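Local coordinates for protein transcriptional regulator, LacI family (Burkholderia phymatum, PDB 2RGY) that probably represses or otherwise regulates transcription in response to a small-molecule effector, as in other LacI-family proteins with a periplasmic-binding-protein-like domain, at residues His90-Arg98 / Ala251-Cys259. Numbering follows the deposited sequence.
Sequences HPKMVFLNR and AVRWLINQC
Val94 sits over the helix with both methyls near the carbonyl oxygen of Ala251. Its chi1 of 66° puts CG1 between the backbone N and the carbonyl carbon and sets CG2 anti to N, on the side of Ala251 and Trp254. CG2 lies 3.9 Å from CB of Ala251 and also approaches the six-membered ring of Trp254 obliquely, 4.0 Å from CE3. CG1 is turned toward Leu255, 3.9 Å from its CD2, so Ala251, Trp254 and Leu255 surround the valine from the helix side. Two residues further along the strand, CD2 of Leu96 presses on the same Ala251 methyl at 3.3 Å, tighter than usual van der Waals contact.

Leu255 reaches for the strand with both methyls: while CD2 takes Val94, CD1 rests against the backbone of Lys92, 3.7 Å from its O. Trp254 brings the edge of its ring to the carbonyl of Met93, with CZ3 3.6 Å from Met93 O, which lies near the ring plane. NE2 of Gln258 lies above one face of the indole, offset toward its rim, and hydrogen-bonds Trp254 O in the preceding helical turn.

This is alpha/beta sandwich packing in the N-terminal-side subdomain of a periplasmic-binding-protein-like fold: helix 244-260, from late in the chain, runs antiparallel (173°) to strand 93-96 of the five-stranded parallel sheet, the axes 8.5 Å apart. Helix 80-89 covers the other sheet face, where Met93 packs on Leu86 and His87. On the near face, Val72 of the adjacent strand touches Val94, Leu96 and Leu255.

Toward the helix C-terminus the contact becomes polar and more exposed. Lys92 stretches alongside the last turn, extended beyond CG, its CD passing beside SG of Cys259. That extension carries NZ to the carbonyl of Gln258, where NZ and O make a weak 3.4 Å hydrogen bond.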
loop_
_atom_site.group_PDB
_atom_site.type_symbol
_atom_site.label_atom_id
_atom_site.label_comp_id
_atom_site.label_asym_id
_atom_site.label_seq_id
_atom_site.Cartn_x
_atom_site.Cartn_y
_atom_site.Cartn_z
ATOM N N HIS A 90 17.744 1.883 -24.347
ATOM C CA HIS A 90 18.541 1.419 -23.219
ATOM C C HIS A 90 18.463 -0.103 -23.188
ATOM O O HIS A 90 17.514 -0.671 -22.644
ATOM C CB HIS A 90 17.967 2.023 -21.930
ATOM C CG HIS A 90 18.874 1.901 -20.747
ATOM N ND1 HIS A 90 19.095 0.704 -20.097
ATOM C CD2 HIS A 90 19.633 2.820 -20.111
ATOM C CE1 HIS A 90 19.951 0.894 -19.110
ATOM N NE2 HIS A 90 20.293 2.170 -19.096
ATOM N N PRO A 91 19.459 -0.785 -23.770
ATOM C CA PRO A 91 19.463 -2.252 -23.797
ATOM C C PRO A 91 19.466 -2.983 -22.446
ATOM O O PRO A 91 19.088 -4.148 -22.383
ATOM C CB PRO A 91 20.702 -2.579 -24.637
ATOM C CG PRO A 91 20.808 -1.392 -25.560
ATOM C CD PRO A 91 20.553 -0.250 -24.596
ATOM N N LYS A 92 19.882 -2.323 -21.369
ATOM C CA LYS A 92 19.897 -2.978 -20.064
ATOM C C LYS A 92 18.620 -2.697 -19.278
ATOM O O LYS A 92 18.595 -1.873 -18.366
ATOM C CB LYS A 92 21.135 -2.550 -19.274
ATOM C CG LYS A 92 22.400 -3.184 -19.819
ATOM C CD LYS A 92 23.638 -2.838 -19.005
ATOM C CE LYS A 92 24.872 -3.501 -19.627
ATOM N NZ LYS A 92 26.167 -3.193 -18.914
HETATM N N MSE A 93 17.564 -3.409 -19.667
HETATM C CA MSE A 93 16.231 -3.295 -19.085
HETATM C C MSE A 93 15.658 -4.673 -18.812
HETATM O O MSE A 93 16.025 -5.643 -19.465
HETATM C CB MSE A 93 15.265 -2.626 -20.063
HETATM C CG MSE A 93 15.369 -1.123 -20.215
HETATM SE SE MSE A 93 14.073 -0.554 -21.365
HETATM C CE MSE A 93 12.722 -0.490 -20.391
ATOM N N VAL A 94 14.736 -4.743 -17.861
ATOM C CA VAL A 94 14.054 -5.989 -17.561
ATOM C C VAL A 94 12.569 -5.631 -17.422
ATOM O O VAL A 94 12.221 -4.573 -16.884
ATOM C CB VAL A 94 14.597 -6.662 -16.267
ATOM C CG1 VAL A 94 14.282 -5.822 -15.041
ATOM C CG2 VAL A 94 14.002 -8.058 -16.128
ATOM N N PHE A 95 11.703 -6.504 -17.928
ATOM C CA PHE A 95 10.264 -6.280 -17.897
ATOM C C PHE A 95 9.550 -7.289 -17.005
ATOM O O PHE A 95 9.732 -8.491 -17.156
ATOM C CB PHE A 95 9.707 -6.379 -19.314
ATOM C CG PHE A 95 10.328 -5.415 -20.268
ATOM C CD1 PHE A 95 10.113 -4.043 -20.129
ATOM C CD2 PHE A 95 11.154 -5.869 -21.292
ATOM C CE1 PHE A 95 10.711 -3.128 -20.999
ATOM C CE2 PHE A 95 11.764 -4.970 -22.172
ATOM C CZ PHE A 95 11.541 -3.591 -22.023
ATOM N N LEU A 96 8.726 -6.797 -16.088
ATOM C CA LEU A 96 7.990 -7.670 -15.182
ATOM C C LEU A 96 6.522 -7.789 -15.606
ATOM O O LEU A 96 5.948 -6.857 -16.171
ATOM C CB LEU A 96 8.038 -7.116 -13.757
ATOM C CG LEU A 96 9.313 -6.405 -13.301
ATOM C CD1 LEU A 96 9.081 -5.775 -11.928
ATOM C CD2 LEU A 96 10.465 -7.379 -13.274
ATOM N N ASN A 97 5.931 -8.946 -15.328
ATOM C CA ASN A 97 4.523 -9.224 -15.615
ATOM C C ASN A 97 4.018 -9.126 -17.058
ATOM O O ASN A 97 2.809 -9.023 -17.283
ATOM C CB ASN A 97 3.640 -8.355 -14.715
ATOM C CG ASN A 97 2.344 -9.046 -14.326
ATOM O OD1 ASN A 97 2.333 -10.236 -13.993
ATOM N ND2 ASN A 97 1.244 -8.294 -14.341
ATOM N N ARG A 98 4.926 -9.127 -18.029
ATOM C CA ARG A 98 4.537 -9.116 -19.442
ATOM C C ARG A 98 5.683 -9.643 -20.287
ATOM O O ARG A 98 6.845 -9.552 -19.899
ATOM C CB ARG A 98 4.104 -7.725 -19.927
ATOM C CG ARG A 98 5.152 -6.652 -19.934
ATOM C CD ARG A 98 4.476 -5.338 -20.285
ATOM N NE ARG A 98 3.919 -5.352 -21.632
ATOM C CZ ARG A 98 3.011 -4.491 -22.079
ATOM N NH1 ARG A 98 2.539 -3.545 -21.280
ATOM N NH2 ARG A 98 2.591 -4.563 -23.339
ATOM N N ALA A 251 14.157 -11.212 -11.471
ATOM C CA ALA A 251 14.210 -10.252 -12.562
ATOM C C ALA A 251 15.299 -9.227 -12.251
ATOM O O ALA A 251 16.096 -8.873 -13.112
ATOM C CB ALA A 251 12.859 -9.547 -12.715
ATOM N N VAL A 252 15.344 -8.767 -11.005
ATOM C CA VAL A 252 16.337 -7.784 -10.602
ATOM C C VAL A 252 17.743 -8.384 -10.538
ATOM O O VAL A 252 18.713 -7.714 -10.871
ATOM C CB VAL A 252 15.962 -7.142 -9.253
ATOM C CG1 VAL A 252 17.047 -6.181 -8.814
ATOM C CG2 VAL A 252 14.640 -6.393 -9.395
ATOM N N ARG A 253 17.857 -9.641 -10.115
ATOM C CA ARG A 253 19.165 -10.294 -10.061
ATOM C C ARG A 253 19.723 -10.461 -11.474
ATOM O O ARG A 253 20.912 -10.238 -11.711
ATOM C CB ARG A 253 19.058 -11.654 -9.373
ATOM C CG ARG A 253 18.931 -11.536 -7.865
ATOM C CD ARG A 253 18.815 -12.893 -7.196
ATOM N NE ARG A 253 18.858 -12.761 -5.743
ATOM C CZ ARG A 253 18.701 -13.767 -4.892
ATOM N NH1 ARG A 253 18.479 -14.994 -5.345
ATOM N NH2 ARG A 253 18.775 -13.546 -3.590
ATOM N N TRP A 254 18.859 -10.841 -12.410
ATOM C CA TRP A 254 19.254 -11.015 -13.801
ATOM C C TRP A 254 19.833 -9.701 -14.313
ATOM O O TRP A 254 20.882 -9.683 -14.956
ATOM C CB TRP A 254 18.047 -11.399 -14.655
ATOM C CG TRP A 254 18.376 -11.608 -16.102
ATOM C CD1 TRP A 254 18.945 -12.718 -16.658
ATOM C CD2 TRP A 254 18.174 -10.677 -17.176
ATOM N NE1 TRP A 254 19.109 -12.536 -18.015
ATOM C CE2 TRP A 254 18.646 -11.289 -18.357
ATOM C CE3 TRP A 254 17.642 -9.379 -17.257
ATOM C CZ2 TRP A 254 18.603 -10.649 -19.611
ATOM C CZ3 TRP A 254 17.597 -8.740 -18.506
ATOM C CH2 TRP A 254 18.076 -9.379 -19.661
ATOM N N LEU A 255 19.146 -8.604 -14.003
ATOM C CA LEU A 255 19.579 -7.278 -14.427
ATOM C C LEU A 255 20.904 -6.897 -13.768
ATOM O O LEU A 255 21.793 -6.345 -14.410
ATOM C CB LEU A 255 18.496 -6.250 -14.082
ATOM C CG LEU A 255 18.717 -4.812 -14.549
ATOM C CD1 LEU A 255 18.835 -4.792 -16.069
ATOM C CD2 LEU A 255 17.566 -3.928 -14.077
ATOM N N ILE A 256 21.037 -7.203 -12.487
ATOM C CA ILE A 256 22.260 -6.885 -11.767
ATOM C C ILE A 256 23.451 -7.649 -12.367
ATOM O O ILE A 256 24.550 -7.106 -12.464
ATOM C CB ILE A 256 22.080 -7.166 -10.242
ATOM C CG1 ILE A 256 21.097 -6.135 -9.658
ATOM C CG2 ILE A 256 23.416 -7.091 -9.519
ATOM C CD1 ILE A 256 20.805 -6.291 -8.172
ATOM N N ASN A 257 23.224 -8.887 -12.803
ATOM C CA ASN A 257 24.281 -9.682 -13.434
ATOM C C ASN A 257 24.832 -8.926 -14.652
ATOM O O ASN A 257 26.041 -8.736 -14.800
ATOM C CB ASN A 257 23.733 -11.035 -13.913
ATOM C CG ASN A 257 23.582 -12.051 -12.793
ATOM O OD1 ASN A 257 23.122 -13.172 -13.023
ATOM N ND2 ASN A 257 23.970 -11.672 -11.584
ATOM N N GLN A 258 23.924 -8.498 -15.520
ATOM C CA GLN A 258 24.286 -7.784 -16.738
ATOM C C GLN A 258 24.960 -6.442 -16.457
ATOM O O GLN A 258 25.887 -6.047 -17.170
ATOM C CB GLN A 258 23.038 -7.526 -17.590
ATOM C CG GLN A 258 21.948 -8.582 -17.502
ATOM C CD GLN A 258 22.354 -9.915 -18.101
ATOM O OE1 GLN A 258 22.716 -9.995 -19.275
ATOM N NE2 GLN A 258 22.278 -10.979 -17.297
ATOM N N CYS A 259 24.492 -5.747 -15.422
ATOM C CA CYS A 259 25.004 -4.427 -15.064
ATOM C C CYS A 259 26.258 -4.363 -14.213
ATOM O O CYS A 259 27.176 -3.592 -14.515
ATOM C CB CYS A 259 23.939 -3.623 -14.317
ATOM S SG CYS A 259 22.558 -3.037 -15.283
#